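PDB 5V9X: ATP-dependent DNA helicase, which couples ATP hydrolysis to 3'-to-5' movement along single-stranded DNA and is thought to unwind RNA:DNA hybrids. Local coordinates for residues His432-Ile437 against Ala867-Phe872; Val264-Asn269 against Leu665-Arg670; Val623-Glu628 against Ser734-Ile739. One frame throughout, in Å; residues are numbered along the deposited sequence.

Interaction 1. Residues His432-Ile437 against Ala867-Phe872. With nucleotides of chain B.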
loop_
_atom_site.group_PDB
_atom_site.type_symbol
_atom_site.label_atom_id
_atom_site.label_comp_id
_atom_site.label_asym_id
_atom_site.label_seq_id
_atom_site.Cartn_x
_atom_site.Cartn_y
_atom_site.Cartn_z
ATOM N N HIS A 432 4.691 -21.478 -3.117
ATOM C CA HIS A 432 5.478 -22.512 -2.455
ATOM C C HIS A 432 4.745 -22.951 -1.191
ATOM O O HIS A 432 3.618 -22.523 -0.924
ATOM C CB HIS A 432 6.896 -22.009 -2.164
ATOM C CG HIS A 432 6.935 -20.722 -1.403
ATOM N ND1 HIS A 432 6.746 -19.496 -2.004
ATOM C CD2 HIS A 432 7.146 -20.469 -0.090
ATOM C CE1 HIS A 432 6.836 -18.543 -1.095
ATOM N NE2 HIS A 432 7.080 -19.106 0.075
ATOM N N ARG A 433 5.405 -23.802 -0.402
ATOM C CA ARG A 433 4.739 -24.476 0.709
ATOM C C ARG A 433 4.223 -23.482 1.747
ATOM O O ARG A 433 3.026 -23.453 2.051
ATOM C CB ARG A 433 5.690 -25.491 1.343
ATOM C CG ARG A 433 6.062 -26.637 0.412
ATOM C CD ARG A 433 5.660 -27.980 0.996
ATOM N NE ARG A 433 6.754 -28.618 1.725
ATOM C CZ ARG A 433 6.621 -29.724 2.451
ATOM N NH1 ARG A 433 5.437 -30.314 2.555
ATOM N NH2 ARG A 433 7.670 -30.239 3.077
ATOM N N THR A 434 5.111 -22.660 2.312
ATOM C CA THR A 434 4.668 -21.719 3.339
ATOM C C THR A 434 3.786 -20.614 2.777
ATOM O O THR A 434 3.065 -19.966 3.544
ATOM C CB THR A 434 5.861 -21.092 4.064
ATOM O OG1 THR A 434 6.650 -20.334 3.136
ATOM C CG2 THR A 434 6.713 -22.173 4.711
ATOM N N ASP A 435 3.831 -20.372 1.464
ATOM C CA ASP A 435 2.893 -19.428 0.871
ATOM C C ASP A 435 1.472 -19.974 0.905
ATOM O O ASP A 435 0.512 -19.197 0.962
ATOM C CB ASP A 435 3.307 -19.101 -0.563
ATOM C CG ASP A 435 2.495 -17.966 -1.162
ATOM O OD1 ASP A 435 1.885 -17.193 -0.394
ATOM O OD2 ASP A 435 2.461 -17.851 -2.405
ATOM N N LEU A 436 1.321 -21.301 0.878
ATOM C CA LEU A 436 -0.005 -21.906 0.968
ATOM C C LEU A 436 -0.697 -21.524 2.270
ATOM O O LEU A 436 -1.900 -21.236 2.283
ATOM C CB LEU A 436 0.107 -23.424 0.835
ATOM C CG LEU A 436 -1.128 -24.279 1.115
ATOM C CD1 LEU A 436 -2.254 -23.935 0.158
ATOM C CD2 LEU A 436 -0.777 -25.757 1.027
ATOM N N ILE A 437 0.049 -21.515 3.377
ATOM C CA ILE A 437 -0.501 -21.035 4.641
ATOM C C ILE A 437 -0.854 -19.556 4.536
ATOM O O ILE A 437 -1.874 -19.106 5.071
ATOM C CB ILE A 437 0.491 -21.299 5.788
ATOM C CG1 ILE A 437 0.722 -22.802 5.957
ATOM C CG2 ILE A 437 -0.008 -20.679 7.083
ATOM C CD1 ILE A 437 1.901 -23.137 6.840
ATOM N N ALA A 867 12.240 -24.110 8.480
ATOM C CA ALA A 867 13.600 -23.593 8.400
ATOM C C ALA A 867 14.087 -23.555 6.960
ATOM O O ALA A 867 14.753 -22.599 6.548
ATOM C CB ALA A 867 14.537 -24.444 9.260
ATOM N N ALA A 868 13.760 -24.588 6.178
ATOM C CA ALA A 868 14.141 -24.606 4.770
ATOM C C ALA A 868 13.535 -23.429 4.020
ATOM O O ALA A 868 14.184 -22.838 3.149
ATOM C CB ALA A 868 13.714 -25.926 4.128
ATOM N N SER A 869 12.292 -23.070 4.347
ATOM C CA SER A 869 11.639 -21.953 3.673
ATOM C C SER A 869 12.338 -20.634 3.983
ATOM O O SER A 869 12.533 -19.801 3.088
ATOM C CB SER A 869 10.167 -21.894 4.079
ATOM O OG SER A 869 9.479 -20.867 3.386
ATOM N N LEU A 870 12.724 -20.426 5.247
ATOM C CA LEU A 870 13.412 -19.196 5.623
ATOM C C LEU A 870 14.756 -19.080 4.917
ATOM O O LEU A 870 15.175 -17.981 4.536
ATOM C CB LEU A 870 13.596 -19.140 7.140
ATOM C CG LEU A 870 12.318 -19.003 7.964
ATOM C CD1 LEU A 870 12.638 -19.004 9.447
ATOM C CD2 LEU A 870 11.565 -17.739 7.578
ATOM N N LEU A 871 15.451 -20.200 4.746
ATOM C CA LEU A 871 16.627 -20.214 3.890
ATOM C C LEU A 871 16.184 -20.047 2.442
ATOM O O LEU A 871 15.154 -20.590 2.037
ATOM C CB LEU A 871 17.407 -21.514 4.077
ATOM C CG LEU A 871 17.695 -21.863 5.542
ATOM C CD1 LEU A 871 18.253 -23.271 5.683
ATOM C CD2 LEU A 871 18.633 -20.847 6.174
ATOM N N PHE A 872 16.967 -19.284 1.671
ATOM C CA PHE A 872 16.564 -18.792 0.351
ATOM C C PHE A 872 15.790 -19.837 -0.446
ATOM O O PHE A 872 16.172 -21.008 -0.495
ATOM C CB PHE A 872 17.806 -18.345 -0.437
ATOM C CG PHE A 872 18.643 -19.480 -0.952
ATOM C CD1 PHE A 872 19.611 -20.059 -0.151
ATOM C CD2 PHE A 872 18.465 -19.965 -2.239
ATOM C CE1 PHE A 872 20.386 -21.104 -0.622
ATOM C CE2 PHE A 872 19.232 -21.011 -2.714
ATOM C CZ PHE A 872 20.196 -21.581 -1.905
ATOM P P DC B 3 10.138 -22.763 -7.935
ATOM O OP1 DC B 3 8.896 -23.338 -8.496
ATOM O OP2 DC B 3 11.250 -22.389 -8.835
ATOM O "O5'" DC B 3 9.728 -21.484 -7.062
ATOM C "C5'" DC B 3 8.740 -20.582 -7.563
ATOM C "C4'" DC B 3 8.762 -19.249 -6.827
ATOM O "O4'" DC B 3 8.588 -19.463 -5.401
ATOM C "C3'" DC B 3 10.043 -18.425 -6.984
ATOM O "O3'" DC B 3 9.713 -17.047 -7.161
ATOM C "C2'" DC B 3 10.757 -18.653 -5.652
ATOM C "C1'" DC B 3 9.575 -18.743 -4.700
ATOM N N1 DC B 3 9.875 -19.464 -3.431
ATOM C C2 DC B 3 10.008 -18.744 -2.237
ATOM O O2 DC B 3 9.878 -17.514 -2.255
ATOM N N3 DC B 3 10.276 -19.418 -1.091
ATOM C C4 DC B 3 10.408 -20.745 -1.112
ATOM N N4 DC B 3 10.674 -21.365 0.042
ATOM C C5 DC B 3 10.276 -21.494 -2.318
ATOM C C6 DC B 3 10.009 -20.821 -3.441
ATOM P P DA B 2 14.301 -28.884 -7.667
ATOM O OP1 DA B 2 13.279 -29.748 -8.300
ATOM O OP2 DA B 2 15.346 -28.250 -8.500
ATOM O "O5'" DA B 2 13.562 -27.733 -6.831
ATOM C "C5'" DA B 2 13.283 -26.471 -7.439
ATOM C "C4'" DA B 2 12.124 -25.776 -6.741
ATOM O "O4'" DA B 2 12.238 -25.970 -5.308
ATOM C "C3'" DA B 2 12.060 -24.264 -6.941
ATOM O "O3'" DA B 2 10.709 -23.817 -6.864
ATOM C "C2'" DA B 2 12.867 -23.760 -5.755
ATOM C "C1'" DA B 2 12.392 -24.717 -4.674
ATOM N N9 DA B 2 13.333 -24.862 -3.572
ATOM C C8 DA B 2 14.664 -25.163 -3.656
ATOM N N7 DA B 2 15.266 -25.228 -2.493
ATOM C C5 DA B 2 14.260 -24.951 -1.582
ATOM C C6 DA B 2 14.250 -24.865 -0.176
ATOM N N6 DA B 2 15.334 -25.061 0.582
ATOM N N1 DA B 2 13.078 -24.568 0.424
ATOM C C2 DA B 2 11.994 -24.372 -0.338
ATOM N N3 DA B 2 11.882 -24.426 -1.664
ATOM C C4 DA B 2 13.063 -24.722 -2.231
#
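Thr434 and Ser869 face each other between two helix ends, joined by one hydrogen bond between OG1 of Thr434 and OG of Ser869, 2.9 Å long. Either hydroxyl could be the donor. Ser869 reaches across because its OG stands opposite the backbone N (chi1 -177°). Thr434 meets it with both branches: CG2 lies 3.5 Å from CB of Ser869, so a methyl group packs alongside the bonded hydroxyls.

Next to this pair the His432 ring stands close to parallel with the base of DC3 of chain B. The base covers one face of the imidazole, with N3 of DC3 3.3 Å above the ring plane and over its centre. CB of Asp435, three residues on, sits 3.6 Å above the opposite face of the His432 ring. The imidazole is thus sandwiched between the first turn of the helix that follows it and the DNA, which fixes its tilt; a chi1 of 54° swings CG in between backbone N and carbonyl carbon and turns the ring to the base. OG of Ser869 approaches N4 of the same cytosine at 3.6 Å, a contact and not a hydrogen bond, while the backbone O of Ala868 comes within 3.4 Å of N1 of DA2 of chain B. The two segments together thus cradle consecutive nucleotides of the tracking strand.

His432 ends the connection from strand 424-429 to helix 433-448, in the second RecA-like domain. Leu436 of that helix lies on Val260 and Val262 of strand 256-262, and Arg433 pairs with Glu671 of helix 661-676. On the other side, the short helix 865-870 near the C-terminus rests through Ala867 and Leu870 on strand 697-702, so the DNA is gripped where these two parts of the fold meet.

Interaction 2. Residues Val264-Asn269 against Leu665-Arg670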
loop_
_atom_site.group_PDB
_atom_site.type_symbol
_atom_site.label_atom_id
_atom_site.label_comp_id
_atom_site.label_asym_id
_atom_site.label_seq_id
_atom_site.Cartn_x
_atom_site.Cartn_y
_atom_site.Cartn_z
ATOM N N VAL A 264 -0.128 -29.116 -8.035
ATOM C CA VAL A 264 0.784 -30.254 -7.927
ATOM C C VAL A 264 0.443 -31.083 -6.692
ATOM O O VAL A 264 -0.061 -30.539 -5.700
ATOM C CB VAL A 264 2.250 -29.789 -7.896
ATOM C CG1 VAL A 264 2.601 -29.056 -9.178
ATOM C CG2 VAL A 264 2.500 -28.899 -6.700
ATOM N N PRO A 265 0.697 -32.400 -6.708
ATOM C CA PRO A 265 0.347 -33.236 -5.549
ATOM C C PRO A 265 1.306 -33.083 -4.379
ATOM O O PRO A 265 0.925 -33.303 -3.225
ATOM C CB PRO A 265 0.392 -34.658 -6.122
ATOM C CG PRO A 265 1.377 -34.571 -7.236
ATOM C CD PRO A 265 1.191 -33.205 -7.839
ATOM N N ASP A 266 2.553 -32.714 -4.663
ATOM C CA ASP A 266 3.567 -32.575 -3.620
ATOM C C ASP A 266 4.489 -31.433 -4.018
ATOM O O ASP A 266 5.299 -31.581 -4.938
ATOM C CB ASP A 266 4.344 -33.877 -3.434
ATOM C CG ASP A 266 5.273 -33.843 -2.232
ATOM O OD1 ASP A 266 5.377 -32.787 -1.574
ATOM O OD2 ASP A 266 5.901 -34.884 -1.943
ATOM N N MET A 267 4.364 -30.298 -3.328
ATOM C CA MET A 267 5.225 -29.157 -3.612
ATOM C C MET A 267 6.654 -29.377 -3.132
ATOM O O MET A 267 7.559 -28.665 -3.580
ATOM C CB MET A 267 4.646 -27.891 -2.978
ATOM C CG MET A 267 3.311 -27.473 -3.571
ATOM S SD MET A 267 2.662 -25.927 -2.912
ATOM C CE MET A 267 2.084 -26.459 -1.309
ATOM N N ALA A 268 6.876 -30.344 -2.238
ATOM C CA ALA A 268 8.223 -30.627 -1.755
ATOM C C ALA A 268 9.005 -31.502 -2.724
ATOM O O ALA A 268 10.226 -31.349 -2.846
ATOM C CB ALA A 268 8.154 -31.298 -0.382
ATOM N N ASN A 269 8.328 -32.420 -3.409
ATOM C CA ASN A 269 8.928 -33.292 -4.417
ATOM C C ASN A 269 8.191 -33.030 -5.726
ATOM O O ASN A 269 7.180 -33.670 -6.026
ATOM C CB ASN A 269 8.849 -34.767 -3.995
ATOM C CG ASN A 269 9.115 -35.727 -5.144
ATOM O OD1 ASN A 269 9.868 -35.423 -6.071
ATOM N ND2 ASN A 269 8.488 -36.897 -5.087
ATOM N N LEU A 665 -0.988 -29.005 2.478
ATOM C CA LEU A 665 -0.998 -28.359 3.786
ATOM C C LEU A 665 -0.831 -29.385 4.898
ATOM O O LEU A 665 -0.037 -29.189 5.826
ATOM C CB LEU A 665 -2.292 -27.568 3.979
ATOM C CG LEU A 665 -2.468 -26.982 5.380
ATOM C CD1 LEU A 665 -1.360 -25.984 5.682
ATOM C CD2 LEU A 665 -3.835 -26.339 5.531
ATOM N N HIS A 666 -1.580 -30.488 4.819
ATOM C CA HIS A 666 -1.466 -31.544 5.817
ATOM C C HIS A 666 -0.051 -32.104 5.856
ATOM O O HIS A 666 0.541 -32.258 6.931
ATOM C CB HIS A 666 -2.476 -32.652 5.521
ATOM C CG HIS A 666 -2.593 -33.669 6.613
ATOM N ND1 HIS A 666 -1.613 -34.603 6.870
ATOM C CD2 HIS A 666 -3.578 -33.898 7.515
ATOM C CE1 HIS A 666 -1.987 -35.361 7.886
ATOM N NE2 HIS A 666 -3.174 -34.954 8.296
ATOM N N GLN A 667 0.507 -32.414 4.685
ATOM C CA GLN A 667 1.862 -32.949 4.629
ATOM C C GLN A 667 2.874 -31.947 5.170
ATOM O O GLN A 667 3.812 -32.322 5.883
ATOM C CB GLN A 667 2.213 -33.339 3.195
ATOM C CG GLN A 667 3.541 -34.053 3.074
ATOM C CD GLN A 667 4.175 -33.874 1.714
ATOM O OE1 GLN A 667 3.617 -33.215 0.837
ATOM N NE2 GLN A 667 5.356 -34.455 1.533
ATOM N N LEU A 668 2.698 -30.666 4.838
ATOM C CA LEU A 668 3.614 -29.636 5.320
ATOM C C LEU A 668 3.637 -29.589 6.841
ATOM O O LEU A 668 4.706 -29.585 7.460
ATOM C CB LEU A 668 3.215 -28.275 4.748
ATOM C CG LEU A 668 3.940 -27.049 5.299
ATOM C CD1 LEU A 668 5.421 -27.098 4.964
ATOM C CD2 LEU A 668 3.308 -25.780 4.760
ATOM N N LEU A 669 2.457 -29.561 7.463
ATOM C CA LEU A 669 2.395 -29.474 8.918
ATOM C C LEU A 669 2.850 -30.771 9.572
ATOM O O LEU A 669 3.505 -30.747 10.619
ATOM C CB LEU A 669 0.978 -29.110 9.354
ATOM C CG LEU A 669 0.504 -27.764 8.807
ATOM C CD1 LEU A 669 -0.947 -27.505 9.174
ATOM C CD2 LEU A 669 1.400 -26.647 9.316
ATOM N N ARG A 670 2.513 -31.913 8.969
ATOM C CA ARG A 670 2.997 -33.191 9.483
ATOM C C ARG A 670 4.520 -33.231 9.496
ATOM O O ARG A 670 5.135 -33.551 10.521
ATOM C CB ARG A 670 2.431 -34.343 8.650
ATOM C CG ARG A 670 2.940 -35.711 9.075
ATOM C CD ARG A 670 2.279 -36.841 8.301
ATOM N NE ARG A 670 2.427 -36.699 6.856
ATOM C CZ ARG A 670 3.552 -36.941 6.187
ATOM N NH1 ARG A 670 4.643 -37.327 6.833
ATOM N NH2 ARG A 670 3.586 -36.789 4.870
#
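Asp266 meets Gln667 with its carboxylate, the two side chains crossing at about a right angle. From CB the Asp266 chain turns its CG away from the backbone N (chi1 -172°), which carries the carboxylate to the helix. CG comes to 3.5 Å from OE1 of Gln667. OD1 is nearer still, 3.0 Å from that OE1, but as modelled these are two acceptors and no hydrogen bond joins them. OD2 passes 3.5 Å from NE2 of Gln667, and the carboxylate and amide planes are turned 67° from each other. At 2.8 Å resolution the O and N of an amide are hard to tell apart, so which end faces the aspartate remains uncertain.

OD1 finds its donors within its own segment. Ala268 N gives it a hydrogen bond of 2.9 Å, arriving from above the carboxylate plane, and Asn269 N adds a weak one. Asn664, just ahead in helix 661-676, binds the backbone of Val264 and Met267. The bond from Ala268 N to OD1 defines an Asx turn, here shaping the loop that follows strand 256-262 of the second RecA-like domain where it meets helix 661-676.

Interaction 3. Residues Val623-Glu628 against Ser734-Ile739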
loop_
_atom_site.group_PDB
_atom_site.type_symbol
_atom_site.label_atom_id
_atom_site.label_comp_id
_atom_site.label_asym_id
_atom_site.label_seq_id
_atom_site.Cartn_x
_atom_site.Cartn_y
_atom_site.Cartn_z
ATOM N N VAL A 623 6.891 -2.169 4.955
ATOM C CA VAL A 623 6.963 -2.509 6.379
ATOM C C VAL A 623 7.041 -4.017 6.611
ATOM O O VAL A 623 7.912 -4.488 7.347
ATOM C CB VAL A 623 5.787 -1.859 7.141
ATOM C CG1 VAL A 623 5.892 -0.345 7.063
ATOM C CG2 VAL A 623 4.436 -2.317 6.612
ATOM N N GLY A 624 6.145 -4.804 6.030
ATOM C CA GLY A 624 6.079 -6.230 6.295
ATOM C C GLY A 624 4.760 -6.613 6.936
ATOM O O GLY A 624 3.820 -5.817 7.021
ATOM N N ARG A 625 4.702 -7.856 7.403
ATOM C CA ARG A 625 3.457 -8.401 7.937
ATOM C C ARG A 625 3.090 -7.707 9.244
ATOM O O ARG A 625 3.956 -7.524 10.111
ATOM C CB ARG A 625 3.580 -9.907 8.163
ATOM C CG ARG A 625 2.274 -10.658 7.958
ATOM C CD ARG A 625 2.072 -11.776 8.968
ATOM N NE ARG A 625 3.114 -12.799 8.911
ATOM C CZ ARG A 625 3.177 -13.748 7.984
ATOM N NH1 ARG A 625 2.267 -13.801 7.022
ATOM N NH2 ARG A 625 4.154 -14.641 8.014
ATOM N N PRO A 626 1.836 -7.310 9.427
ATOM C CA PRO A 626 1.423 -6.702 10.694
ATOM C C PRO A 626 1.218 -7.747 11.782
ATOM O O PRO A 626 0.989 -8.929 11.520
ATOM C CB PRO A 626 0.109 -6.003 10.338
ATOM C CG PRO A 626 -0.438 -6.795 9.209
ATOM C CD PRO A 626 0.751 -7.302 8.429
ATOM N N ALA A 627 1.286 -7.274 13.033
ATOM C CA ALA A 627 1.339 -8.182 14.176
ATOM C C ALA A 627 0.032 -8.947 14.361
ATOM O O ALA A 627 0.052 -10.140 14.687
ATOM C CB ALA A 627 1.688 -7.408 15.447
ATOM N N GLU A 628 -1.111 -8.283 14.172
ATOM C CA GLU A 628 -2.389 -8.970 14.331
ATOM C C GLU A 628 -2.564 -10.062 13.285
ATOM O O GLU A 628 -3.068 -11.149 13.591
ATOM C CB GLU A 628 -3.547 -7.975 14.267
ATOM C CG GLU A 628 -4.110 -7.608 15.631
ATOM C CD GLU A 628 -5.512 -7.036 15.550
ATOM O OE1 GLU A 628 -6.186 -7.263 14.522
ATOM O OE2 GLU A 628 -5.939 -6.360 16.513
ATOM N N SER A 734 12.974 -11.906 8.914
ATOM C CA SER A 734 11.928 -12.020 7.906
ATOM C C SER A 734 10.578 -12.037 8.614
ATOM O O SER A 734 10.493 -11.873 9.835
ATOM C CB SER A 734 12.139 -13.267 7.038
ATOM O OG SER A 734 12.091 -14.445 7.821
ATOM N N ASP A 735 9.509 -12.235 7.837
ATOM C CA ASP A 735 8.170 -12.296 8.417
ATOM C C ASP A 735 8.025 -13.480 9.366
ATOM O O ASP A 735 7.332 -13.387 10.386
ATOM C CB ASP A 735 7.112 -12.380 7.311
ATOM C CG ASP A 735 6.762 -11.024 6.724
ATOM O OD1 ASP A 735 6.844 -10.017 7.456
ATOM O OD2 ASP A 735 6.394 -10.968 5.530
ATOM N N ASP A 736 8.668 -14.605 9.050
ATOM C CA ASP A 736 8.432 -15.856 9.759
ATOM C C ASP A 736 9.631 -16.307 10.589
ATOM O O ASP A 736 9.826 -17.508 10.796
ATOM C CB ASP A 736 8.022 -16.955 8.781
ATOM C CG ASP A 736 6.617 -16.760 8.248
ATOM O OD1 ASP A 736 6.100 -15.629 8.348
ATOM O OD2 ASP A 736 6.025 -17.738 7.742
ATOM N N GLY A 737 10.436 -15.371 11.076
ATOM C CA GLY A 737 11.445 -15.707 12.053
ATOM C C GLY A 737 12.720 -14.918 11.853
ATOM O O GLY A 737 12.767 -13.943 11.104
ATOM N N ILE A 738 13.766 -15.363 12.551
ATOM C CA ILE A 738 15.077 -14.725 12.547
ATOM C C ILE A 738 16.137 -15.808 12.397
ATOM O O ILE A 738 16.079 -16.838 13.079
ATOM C CB ILE A 738 15.316 -13.906 13.832
ATOM C CG1 ILE A 738 14.355 -12.716 13.902
ATOM C CG2 ILE A 738 16.763 -13.437 13.924
ATOM C CD1 ILE A 738 14.471 -11.915 15.179
ATOM N N ILE A 739 17.103 -15.578 11.512
ATOM C CA ILE A 739 18.176 -16.528 11.234
ATOM C C ILE A 739 19.466 -16.005 11.850
ATOM O O ILE A 739 19.871 -14.867 11.585
ATOM C CB ILE A 739 18.349 -16.760 9.723
ATOM C CG1 ILE A 739 17.026 -17.189 9.088
ATOM C CG2 ILE A 739 19.426 -17.806 9.467
ATOM C CD1 ILE A 739 17.093 -17.324 7.581
#
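A beta-hairpin turn, type I from Ser734 to Gly737, presents Asp735 and Asp736 to the lead-in of helix 627-640, where they meet Arg625. The clearest bond is made by the backbone: Arg625 N donates to OD1 of Asp735 over 3.0 Å, nearly straight at 164°. The N-H arrives on the syn side of the carboxylate, 35° out of its plane. The same OD1 accepts from Leu707 N, so a single oxygen ties the hairpin turn both to this lead-in and to the start of helix 707-725. CB of Arg625 packs at 3.3 Å from OD1 of Asp735, and C of Gly624 lies 4.0 Å from it.

Beyond CB the Arg625 chain bends at chi2 and again at chi3 (-61°), which folds the guanidinium over to the next aspartate of the turn. There NH2 is paired with OD1 of Asp736, at the edge of the guanidinium, as a probable salt bridge; the two atoms are modelled too close together, so its geometry is doubtful. NE of Arg625 makes a weak hydrogen bond to Pro704 O.

Ser734 N bonds to Gly737 O at 3.0 Å, pairing the two strands at the base of the turn. Pro626 occupies the N-cap position of helix 627-640. The hairpin strands 732-734 and 737-742 form one side of a mixed five-stranded sheet, with strand 697-702 next to 737-742. Ile738 packs on helix 707-725, while Leu870 of helix 865-870 touches Ser734, Asp736 and Ile739.

Overall arrangement
Interaction 1 lies between the other two and touches both, its centre about 11 Å from that of interaction 2 and about 13 Å from that of interaction 3. Interactions 2 and 3 do not meet: their centres are about 23 Å apart and their nearest atoms about 9 Å. Arg433 and Ile437 carry the packing from interaction 1 to Leu668 of interaction 2, and Leu870 carries it to the hairpin turn of interaction 3. Interaction 1 bears directly on the DNA, whereas the nearest atoms of interactions 2 and 3 are about 6 Å and 5 Å from it. All three lie on the same side of the chain's centre.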